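Ancestral D-type dye decolorizing peroxidase (Geotrichum candidum, PDB 7ANV) probably uses a haem iron and hydrogen peroxide to oxidise dyes and other substrates, as dye-decolorizing peroxidases do. Local coordinates at residues K263-N268 / A288-R293; G442-S447 / E463-P468; I144-D149 / Q159-I164. All coordinates share one frame; numbering follows the deposited sequence.

From the N terminus, contact 3 comes first: it closes a short strand-to-helix loop, folding helix 151-164 back over strand 142-148 in the N-terminal alpha+beta half. Contact 1 follows, folding helix 279-291 back on helix 258-267, and contact 2 then closes the excursion between residues 447 and 463, ahead of strand 466-476. The three closures run in series, with none crossing or enclosing another. Contacts 1 and 2 meet directly: Phe-264 CG lies 3.6 Å from Phe-465 CZ, and Leu-290 CD2 lies 3.7 Å from Met-446 SD. Contact 3 is remote, its centre about 39 Å from that of contact 1, on the opposite side of the chain's centre.

Contact 1 of 3, residues K263-N268 / A288-R293; sequences KFLEEN and ARLVGR. With HEM (protoporphyrin IX containing Fe), chain B.
Leu-265 and Leu-290 join helices 258-267 and 279-291 of the C-terminal alpha+beta region in a wholly apolar contact. The tight part is small: Leu-265 CD2 lies 3.8 Å from Leu-290 CD1, the two side chains sliding past each other in opposite directions. The same CD1 sits at the edge of the Phe-264 ring, near its plane, 4.5 Å from CE2. On the looser, outer side of helix 258-267, Lys-263 NZ and Glu-267 OE2 form a salt bridge of 3.0 Å, while the exposed Glu-266 pairs with Lys-384.

Helix 279-291 ends at the haem, where Val-291 CG1 packs on the methyl CMA. Gly-292 follows with a positive phi, at which a CB would jam against the carbonyl O of Val-291. The extended Arg-293 chain (chi2 179°, chi3 -178°) then carries NE to propionate O1A (3.1 Å, N-H...O angle 141°). A methionine in place of Arg-293 would probably leave O1A without this charged donor and the carbonyls of Gly-297 and Asn-318 without theirs. At the far end, Asn-268 ND2 bonds Phe-264 O at 2.8 Å on a carbonyl lone pair, while standing 3.3 Å above the plane of the Phe-264 ring, displaced toward its rim.

Contact 2 of 3, residues G442-S447 / E463-P468; sequences GARTMS and ELFVVP
Arg-444 and Leu-464 meet because both first torsions place CG anti to the carbonyl carbon (chi1 -62° and -58°), and because the arginine chain then bends about its CG-CD bond (chi3 -48°). The bend turns the guanidinium across the leucine, so that the two side chains cross at about a right angle. The contact joins the approach to the small antiparallel pair 445-446/458-459 to the entry of strand 466-476, an outer strand of the C-terminal four-stranded antiparallel sheet, whose Val-466 touches the haem.

On the leucine a single methyl does the touching. Leu-464 CD2 stands 3.4 Å above one guanidinium face, displaced toward its rim, and its closest atom there is Arg-444 NE at 3.6 Å. This placement has a cost, since NE is buried by the contact and has no hydrogen-bond partner in the model. The outer nitrogens are better supplied: NH1 makes a weak bond to the carbonyl oxygen of Gly-435, and NH2 engages a water.

Phe-465 approaches differently. Its CD2 lies near the guanidinium plane, 4.4 Å from Arg-444 NH2, and its ring also meets Phe-261 edge-to-face. No direct hydrogen bond crosses between residues 442-447 and 463-468, so the polar link is made by the water. It lies in the guanidinium plane, accepts from Arg-444 NH2 at 2.7 Å, and donates to Glu-463 O at 2.9 Å. The same water oxygen stands 3.9 Å above the plane of the Phe-465 ring, over its centre.

Contact 3 of 3, residues I144-D149 / Q159-I164; sequences ILVAGD and QEIEAI
Ile-161 points from its helix toward the strand and meets Ile-144 and Val-146 with two different branches. Its first torsion (chi1 -63°) sets CG1 anti to the carbonyl carbon and CG2 anti to the backbone N, which divides the side chain between two neighbours. The longer branch ends in CD1, which reaches Val-146 CG2 at 3.6 Å; these two side chains come at each other tip to tip. The shorter branch, CG2, lies 3.7 Å from Ile-144 CD1, and here the approach is of another kind, the isoleucines sliding past each other in opposite directions. A third approach, Ile-144 CG2 to Ile-161 CD1 at 4.1 Å, ties the longer branch to Ile-144 as well. The nearest CA atoms across the contact, those of Ile-144 and Ile-161, are 8.9 Å apart, a gap spanned by side-chain carbon.

This is the helix-on-sheet interface of a ferredoxin-like alpha+beta domain. Strand 142-148 is the third strand in sequence, and helix 151-164 leads from it to the fourth, 174-183, which runs parallel to it with strand 20-28 in between. Ile-144 and Val-146, two residues apart, both direct their CB toward the helix, whereas Leu-145 directs its own away.

Neighbours extend the apolar layer. Ile-144 and Ile-161 both touch Val-80 on strand 78-84, and Val-146 packs on Val-154 and Leu-158 of the same helix.

Contact 1 of 3, residues K263-N268 / A288-R293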
loop_
_atom_site.group_PDB
_atom_site.type_symbol
_atom_site.label_atom_id
_atom_site.label_comp_id
_atom_site.label_asym_id
_atom_site.label_seq_id
_atom_site.Cartn_x
_atom_site.Cartn_y
_atom_site.Cartn_z
ATOM N N LYS A 263 -10.479 -19.089 9.179
ATOM C CA LYS A 263 -10.296 -20.386 9.870
ATOM C C LYS A 263 -9.317 -20.196 11.025
ATOM O O LYS A 263 -9.562 -20.720 12.107
ATOM C CB LYS A 263 -9.767 -21.419 8.880
ATOM C CG LYS A 263 -9.568 -22.819 9.416
ATOM C CD LYS A 263 -9.058 -23.745 8.294
ATOM C CE LYS A 263 -9.043 -25.216 8.648
ATOM N NZ LYS A 263 -7.864 -25.560 9.475
ATOM N N PHE A 264 -8.238 -19.460 10.799
ATOM C CA PHE A 264 -7.251 -19.183 11.856
ATOM C C PHE A 264 -7.916 -18.438 13.027
ATOM O O PHE A 264 -7.686 -18.793 14.212
ATOM C CB PHE A 264 -6.087 -18.430 11.234
ATOM C CG PHE A 264 -4.998 -18.191 12.233
ATOM C CD1 PHE A 264 -4.228 -19.249 12.674
ATOM C CD2 PHE A 264 -4.842 -16.957 12.816
ATOM C CE1 PHE A 264 -3.247 -19.039 13.626
ATOM C CE2 PHE A 264 -3.834 -16.740 13.731
ATOM C CZ PHE A 264 -3.056 -17.790 14.149
ATOM N N LEU A 265 -8.693 -17.385 12.745
ATOM C CA LEU A 265 -9.369 -16.644 13.837
ATOM C C LEU A 265 -10.304 -17.622 14.564
ATOM O O LEU A 265 -10.327 -17.629 15.787
ATOM C CB LEU A 265 -10.149 -15.455 13.273
ATOM C CG LEU A 265 -9.322 -14.384 12.560
ATOM C CD1 LEU A 265 -10.221 -13.228 12.204
ATOM C CD2 LEU A 265 -8.151 -13.898 13.386
ATOM N N GLU A 266 -11.065 -18.407 13.812
ATOM C CA GLU A 266 -12.112 -19.316 14.354
ATOM C C GLU A 266 -11.451 -20.326 15.289
ATOM O O GLU A 266 -12.022 -20.646 16.352
ATOM C CB GLU A 266 -12.851 -20.030 13.207
ATOM C CG GLU A 266 -13.754 -19.096 12.393
ATOM C CD GLU A 266 -14.184 -19.492 10.967
ATOM O OE1 GLU A 266 -13.662 -20.499 10.382
ATOM O OE2 GLU A 266 -15.045 -18.765 10.401
ATOM N N GLU A 267 -10.266 -20.815 14.933
ATOM C CA GLU A 267 -9.568 -21.870 15.726
ATOM C C GLU A 267 -8.823 -21.273 16.932
ATOM O O GLU A 267 -8.339 -22.046 17.773
ATOM C CB GLU A 267 -8.624 -22.642 14.808
ATOM C CG GLU A 267 -9.383 -23.517 13.823
ATOM C CD GLU A 267 -8.519 -24.264 12.812
ATOM O OE1 GLU A 267 -7.337 -23.893 12.632
ATOM O OE2 GLU A 267 -9.047 -25.164 12.168
ATOM N N ASN A 268 -8.689 -19.953 17.024
ATOM C CA ASN A 268 -7.779 -19.339 18.021
ATOM C C ASN A 268 -8.461 -18.233 18.808
ATOM O O ASN A 268 -7.843 -17.182 19.049
ATOM C CB ASN A 268 -6.527 -18.820 17.324
ATOM C CG ASN A 268 -5.659 -19.972 16.866
ATOM O OD1 ASN A 268 -5.001 -20.614 17.680
ATOM N ND2 ASN A 268 -5.709 -20.287 15.587
ATOM N N ALA A 288 -8.988 -8.171 15.512
ATOM C CA ALA A 288 -8.681 -6.739 15.784
ATOM C C ALA A 288 -7.248 -6.596 16.278
ATOM O O ALA A 288 -6.581 -5.591 15.961
ATOM C CB ALA A 288 -9.659 -6.154 16.779
ATOM N N ARG A 289 -6.782 -7.555 17.069
ATOM C CA ARG A 289 -5.416 -7.489 17.618
ATOM C C ARG A 289 -4.358 -7.935 16.601
ATOM O O ARG A 289 -3.199 -7.538 16.826
ATOM C CB ARG A 289 -5.365 -8.276 18.907
ATOM C CG ARG A 289 -6.179 -7.596 20.003
ATOM C CD ARG A 289 -6.070 -8.324 21.321
ATOM N NE ARG A 289 -4.797 -8.433 22.018
ATOM C CZ ARG A 289 -4.274 -7.514 22.828
ATOM N NH1 ARG A 289 -4.870 -6.342 23.003
ATOM N NH2 ARG A 289 -3.133 -7.776 23.448
ATOM N N LEU A 290 -4.714 -8.618 15.501
ATOM C CA LEU A 290 -3.753 -8.872 14.409
ATOM C C LEU A 290 -3.529 -7.607 13.564
ATOM O O LEU A 290 -2.404 -7.389 13.075
ATOM C CB LEU A 290 -4.252 -10.006 13.488
ATOM C CG LEU A 290 -4.448 -11.387 14.125
ATOM C CD1 LEU A 290 -4.722 -12.420 13.036
ATOM C CD2 LEU A 290 -3.258 -11.795 14.950
ATOM N N VAL A 291 -4.557 -6.776 13.396
ATOM C CA VAL A 291 -4.489 -5.591 12.510
ATOM C C VAL A 291 -4.120 -4.342 13.330
ATOM O O VAL A 291 -3.384 -3.515 12.808
ATOM C CB VAL A 291 -5.816 -5.399 11.759
ATOM C CG1 VAL A 291 -5.866 -4.103 10.980
ATOM C CG2 VAL A 291 -6.088 -6.563 10.813
ATOM N N GLY A 292 -4.695 -4.157 14.519
ATOM C CA GLY A 292 -4.564 -2.911 15.266
ATOM C C GLY A 292 -5.833 -2.083 15.226
ATOM O O GLY A 292 -5.885 -1.058 15.926
ATOM N N ARG A 293 -6.838 -2.540 14.474
ATOM C CA ARG A 293 -8.166 -1.895 14.428
ATOM C C ARG A 293 -9.201 -3.009 14.399
ATOM O O ARG A 293 -8.934 -4.027 13.768
ATOM C CB ARG A 293 -8.330 -1.013 13.185
ATOM C CG ARG A 293 -7.430 0.205 13.128
ATOM C CD ARG A 293 -7.649 1.014 11.856
ATOM N NE ARG A 293 -6.739 2.155 11.823
ATOM C CZ ARG A 293 -6.931 3.329 12.395
ATOM N NH1 ARG A 293 -8.070 3.615 13.009
ATOM N NH2 ARG A 293 -5.968 4.243 12.358
HETATM C CHA HEM B . -2.796 0.143 7.345
HETATM C CHB HEM B . -4.501 -4.051 5.620
HETATM C CHC HEM B . -0.373 -4.615 3.033
HETATM C CHD HEM B . 1.415 -0.621 5.115
HETATM C C1A HEM B . -3.607 -0.946 7.079
HETATM C C2A HEM B . -4.909 -1.131 7.608
HETATM C C3A HEM B . -5.387 -2.315 7.143
HETATM C C4A HEM B . -4.387 -2.860 6.291
HETATM C CMA HEM B . -6.749 -2.931 7.419
HETATM C CAA HEM B . -5.628 -0.218 8.595
HETATM C CBA HEM B . -6.257 1.026 7.993
HETATM C CGA HEM B . -5.488 2.291 8.246
HETATM O O1A HEM B . -4.894 2.570 9.304
HETATM O O2A HEM B . -5.479 3.098 7.373
HETATM C C1B HEM B . -3.507 -4.557 4.760
HETATM C C2B HEM B . -3.658 -5.756 3.993
HETATM C C3B HEM B . -2.527 -5.921 3.248
HETATM C C4B HEM B . -1.648 -4.766 3.579
HETATM C CMB HEM B . -4.843 -6.682 4.002
HETATM C CAB HEM B . -2.164 -6.955 2.251
HETATM C CBB HEM B . -3.049 -7.723 1.567
HETATM C C1C HEM B . 0.505 -3.581 3.394
HETATM C C2C HEM B . 1.833 -3.432 2.964
HETATM C C3C HEM B . 2.334 -2.307 3.595
HETATM C C4C HEM B . 1.291 -1.772 4.396
HETATM C CMC HEM B . 2.552 -4.354 1.990
HETATM C CAC HEM B . 3.662 -1.691 3.544
HETATM C CBC HEM B . 4.754 -2.365 3.212
HETATM C C1D HEM B . 0.356 -0.077 5.842
HETATM C C2D HEM B . 0.519 1.222 6.517
HETATM C C3D HEM B . -0.657 1.416 7.152
HETATM C C4D HEM B . -1.512 0.245 6.855
HETATM C CMD HEM B . 1.703 2.183 6.541
HETATM C CAD HEM B . -1.031 2.614 7.998
HETATM C CBD HEM B . -0.525 2.507 9.447
HETATM C CGD HEM B . -0.790 3.766 10.217
HETATM O O1D HEM B . -1.294 3.618 11.360
HETATM O O2D HEM B . -0.479 4.898 9.767
HETATM N NA HEM B . -3.292 -2.018 6.254
HETATM N NB HEM B . -2.319 -4.004 4.468
HETATM N NC HEM B . 0.194 -2.594 4.303
HETATM N ND HEM B . -0.843 -0.658 6.089
HETATM FE FE HEM B . -1.554 -2.296 5.361
#

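Contact 2 of 3, residues G442-S447 / E463-P468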
loop_
_atom_site.group_PDB
_atom_site.type_symbol
_atom_site.label_atom_id
_atom_site.label_comp_id
_atom_site.label_asym_id
_atom_site.label_seq_id
_atom_site.Cartn_x
_atom_site.Cartn_y
_atom_site.Cartn_z
ATOM N N GLY A 442 8.928 -20.788 6.328
ATOM C CA GLY A 442 8.471 -19.549 6.955
ATOM C C GLY A 442 7.764 -19.788 8.256
ATOM O O GLY A 442 6.626 -19.390 8.323
ATOM N N ALA A 443 8.419 -20.381 9.245
ATOM C CA ALA A 443 7.760 -20.515 10.554
ATOM C C ALA A 443 7.683 -19.098 11.129
ATOM O O ALA A 443 8.683 -18.413 11.178
ATOM C CB ALA A 443 8.550 -21.417 11.439
ATOM N N ARG A 444 6.484 -18.670 11.448
ATOM C CA ARG A 444 6.249 -17.302 11.963
ATOM C C ARG A 444 5.491 -17.456 13.274
ATOM O O ARG A 444 4.605 -18.305 13.364
ATOM C CB ARG A 444 5.495 -16.429 10.945
ATOM C CG ARG A 444 6.203 -16.186 9.620
ATOM C CD ARG A 444 5.329 -15.363 8.670
ATOM N NE ARG A 444 3.915 -15.790 8.505
ATOM C CZ ARG A 444 2.850 -14.986 8.417
ATOM N NH1 ARG A 444 2.960 -13.680 8.407
ATOM N NH2 ARG A 444 1.623 -15.484 8.270
ATOM N N THR A 445 5.862 -16.670 14.259
ATOM C CA THR A 445 5.159 -16.607 15.553
ATOM C C THR A 445 4.777 -15.154 15.805
ATOM O O THR A 445 5.369 -14.225 15.207
ATOM C CB THR A 445 6.034 -17.149 16.695
ATOM O OG1 THR A 445 7.122 -16.239 16.856
ATOM C CG2 THR A 445 6.540 -18.546 16.408
ATOM N N MET A 446 3.852 -14.963 16.719
ATOM C CA MET A 446 3.483 -13.600 17.168
ATOM C C MET A 446 3.146 -13.677 18.642
ATOM O O MET A 446 2.358 -14.543 18.990
ATOM C CB MET A 446 2.311 -13.075 16.331
ATOM C CG MET A 446 1.828 -11.759 16.759
ATOM S SD MET A 446 0.277 -11.398 15.830
ATOM C CE MET A 446 0.047 -9.725 16.413
ATOM N N SER A 447 3.746 -12.809 19.443
ATOM C CA SER A 447 3.461 -12.699 20.881
ATOM C C SER A 447 2.406 -11.615 21.086
ATOM O O SER A 447 2.096 -10.904 20.157
ATOM C CB SER A 447 4.712 -12.472 21.695
ATOM O OG SER A 447 5.120 -11.100 21.704
ATOM N N GLU A 463 1.036 -21.874 5.778
ATOM C CA GLU A 463 0.429 -21.235 4.573
ATOM C C GLU A 463 0.190 -19.755 4.911
ATOM O O GLU A 463 -0.558 -19.473 5.864
ATOM C CB GLU A 463 -0.868 -21.958 4.202
ATOM C CG GLU A 463 -1.563 -21.448 2.947
ATOM C CD GLU A 463 -2.885 -22.156 2.653
ATOM O OE1 GLU A 463 -3.631 -22.426 3.618
ATOM O OE2 GLU A 463 -3.151 -22.475 1.486
ATOM N N LEU A 464 0.826 -18.837 4.200
ATOM C CA LEU A 464 0.621 -17.394 4.473
ATOM C C LEU A 464 -0.846 -17.023 4.233
ATOM O O LEU A 464 -1.474 -17.618 3.367
ATOM C CB LEU A 464 1.492 -16.558 3.534
ATOM C CG LEU A 464 2.977 -16.841 3.604
ATOM C CD1 LEU A 464 3.700 -16.006 2.570
ATOM C CD2 LEU A 464 3.517 -16.592 5.007
ATOM N N PHE A 465 -1.304 -15.944 4.844
ATOM C CA PHE A 465 -2.635 -15.366 4.548
ATOM C C PHE A 465 -2.561 -14.467 3.327
ATOM O O PHE A 465 -3.583 -14.225 2.730
ATOM C CB PHE A 465 -3.121 -14.490 5.693
ATOM C CG PHE A 465 -3.226 -15.237 6.989
ATOM C CD1 PHE A 465 -3.918 -16.434 7.046
ATOM C CD2 PHE A 465 -2.697 -14.683 8.155
ATOM C CE1 PHE A 465 -3.999 -17.128 8.248
ATOM C CE2 PHE A 465 -2.831 -15.352 9.356
ATOM C CZ PHE A 465 -3.446 -16.592 9.383
ATOM N N VAL A 466 -1.402 -13.871 3.106
ATOM C CA VAL A 466 -1.130 -12.925 1.992
ATOM C C VAL A 466 0.020 -13.503 1.179
ATOM O O VAL A 466 1.077 -13.829 1.766
ATOM C CB VAL A 466 -0.838 -11.511 2.515
ATOM C CG1 VAL A 466 -0.409 -10.620 1.380
ATOM C CG2 VAL A 466 -2.057 -10.963 3.235
ATOM N N VAL A 467 -0.202 -13.710 -0.107
ATOM C CA VAL A 467 0.793 -14.371 -0.991
ATOM C C VAL A 467 1.192 -13.362 -2.051
ATOM O O VAL A 467 0.364 -12.973 -2.901
ATOM C CB VAL A 467 0.259 -15.655 -1.638
ATOM C CG1 VAL A 467 1.329 -16.272 -2.513
ATOM C CG2 VAL A 467 -0.245 -16.648 -0.588
ATOM N N PRO A 468 2.422 -12.825 -2.006
ATOM C CA PRO A 468 2.834 -11.890 -3.047
ATOM C C PRO A 468 2.850 -12.603 -4.410
ATOM O O PRO A 468 3.369 -13.729 -4.511
ATOM C CB PRO A 468 4.233 -11.450 -2.633
ATOM C CG PRO A 468 4.283 -11.795 -1.133
ATOM C CD PRO A 468 3.491 -13.086 -1.024
HETATM O O HOH W 1 0.159 -17.692 7.991
#

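Contact 3 of 3, residues I144-D149 / Q159-I164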
loop_
_atom_site.group_PDB
_atom_site.type_symbol
_atom_site.label_atom_id
_atom_site.label_comp_id
_atom_site.label_asym_id
_atom_site.label_seq_id
_atom_site.Cartn_x
_atom_site.Cartn_y
_atom_site.Cartn_z
ATOM N N ILE A 144 0.100 2.427 -16.745
ATOM C CA ILE A 144 -0.942 3.479 -16.829
ATOM C C ILE A 144 -2.006 3.060 -15.851
ATOM O O ILE A 144 -2.493 1.924 -15.940
ATOM C CB ILE A 144 -1.475 3.660 -18.262
ATOM C CG1 ILE A 144 -0.338 4.048 -19.198
ATOM C CG2 ILE A 144 -2.583 4.700 -18.277
ATOM C CD1 ILE A 144 -0.707 4.115 -20.645
ATOM N N LEU A 145 -2.383 3.982 -14.972
ATOM C CA LEU A 145 -3.457 3.792 -13.970
ATOM C C LEU A 145 -4.703 4.488 -14.490
ATOM O O LEU A 145 -4.640 5.708 -14.788
ATOM C CB LEU A 145 -3.068 4.529 -12.680
ATOM C CG LEU A 145 -1.934 4.031 -11.829
ATOM C CD1 LEU A 145 -0.603 4.409 -12.480
ATOM C CD2 LEU A 145 -2.069 4.674 -10.440
ATOM N N VAL A 146 -5.807 3.793 -14.577
ATOM C CA VAL A 146 -7.086 4.441 -14.951
ATOM C C VAL A 146 -8.112 4.118 -13.851
ATOM O O VAL A 146 -8.493 2.952 -13.685
ATOM C CB VAL A 146 -7.560 3.992 -16.352
ATOM C CG1 VAL A 146 -8.787 4.789 -16.761
ATOM C CG2 VAL A 146 -6.449 4.113 -17.395
ATOM N N ALA A 147 -8.546 5.139 -13.133
ATOM C CA ALA A 147 -9.467 5.039 -11.984
ATOM C C ALA A 147 -10.810 5.653 -12.401
ATOM O O ALA A 147 -10.821 6.564 -13.206
ATOM C CB ALA A 147 -8.861 5.774 -10.818
ATOM N N GLY A 148 -11.928 5.092 -11.978
ATOM C CA GLY A 148 -13.223 5.644 -12.376
ATOM C C GLY A 148 -14.342 5.211 -11.469
ATOM O O GLY A 148 -14.160 4.347 -10.582
ATOM N N ASP A 149 -15.495 5.784 -11.738
ATOM C CA ASP A 149 -16.749 5.505 -11.021
ATOM C C ASP A 149 -17.318 4.136 -11.418
ATOM O O ASP A 149 -18.142 3.618 -10.674
ATOM C CB ASP A 149 -17.757 6.595 -11.353
ATOM C CG ASP A 149 -18.142 6.579 -12.820
ATOM O OD1 ASP A 149 -17.301 7.029 -13.635
ATOM O OD2 ASP A 149 -19.276 6.132 -13.126
ATOM N N GLN A 159 -9.856 2.758 -23.942
ATOM C CA GLN A 159 -9.893 2.705 -25.429
ATOM C C GLN A 159 -9.239 3.981 -25.975
ATOM O O GLN A 159 -8.582 3.921 -27.006
ATOM C CB GLN A 159 -11.319 2.560 -25.939
ATOM C CG GLN A 159 -11.884 1.166 -25.731
ATOM C CD GLN A 159 -11.025 0.154 -26.461
ATOM O OE1 GLN A 159 -10.663 0.313 -27.634
ATOM N NE2 GLN A 159 -10.616 -0.861 -25.722
ATOM N N GLU A 160 -9.476 5.119 -25.343
ATOM C CA GLU A 160 -8.897 6.409 -25.795
ATOM C C GLU A 160 -7.367 6.351 -25.648
ATOM O O GLU A 160 -6.634 6.739 -26.600
ATOM C CB GLU A 160 -9.539 7.549 -24.997
ATOM C CG GLU A 160 -8.958 8.891 -25.326
ATOM C CD GLU A 160 -9.546 10.015 -24.488
ATOM O OE1 GLU A 160 -10.184 9.717 -23.466
ATOM O OE2 GLU A 160 -9.305 11.174 -24.850
ATOM N N ILE A 161 -6.885 5.879 -24.504
ATOM C CA ILE A 161 -5.422 5.777 -24.215
ATOM C C ILE A 161 -4.794 4.760 -25.166
ATOM O O ILE A 161 -3.744 5.069 -25.724
ATOM C CB ILE A 161 -5.151 5.426 -22.739
ATOM C CG1 ILE A 161 -5.655 6.534 -21.817
ATOM C CG2 ILE A 161 -3.677 5.131 -22.526
ATOM C CD1 ILE A 161 -5.816 6.084 -20.384
ATOM N N GLU A 162 -5.441 3.613 -25.377
ATOM C CA GLU A 162 -4.932 2.661 -26.387
ATOM C C GLU A 162 -4.800 3.361 -27.756
ATOM O O GLU A 162 -3.758 3.174 -28.438
ATOM C CB GLU A 162 -5.862 1.465 -26.469
ATOM C CG GLU A 162 -5.687 0.512 -25.332
ATOM C CD GLU A 162 -6.452 -0.799 -25.455
ATOM O OE1 GLU A 162 -6.868 -1.181 -26.575
ATOM O OE2 GLU A 162 -6.526 -1.496 -24.433
ATOM N N ALA A 163 -5.785 4.150 -28.177
ATOM C CA ALA A 163 -5.748 4.842 -29.488
ATOM C C ALA A 163 -4.527 5.764 -29.536
ATOM O O ALA A 163 -3.843 5.858 -30.596
ATOM C CB ALA A 163 -7.021 5.631 -29.729
ATOM N N ILE A 164 -4.319 6.506 -28.464
ATOM C CA ILE A 164 -3.192 7.481 -28.399
ATOM C C ILE A 164 -1.889 6.730 -28.653
ATOM O O ILE A 164 -1.056 7.266 -29.369
ATOM C CB ILE A 164 -3.228 8.264 -27.095
ATOM C CG1 ILE A 164 -4.376 9.270 -27.114
ATOM C CG2 ILE A 164 -1.897 8.935 -26.766
ATOM C CD1 ILE A 164 -4.703 9.783 -25.727
#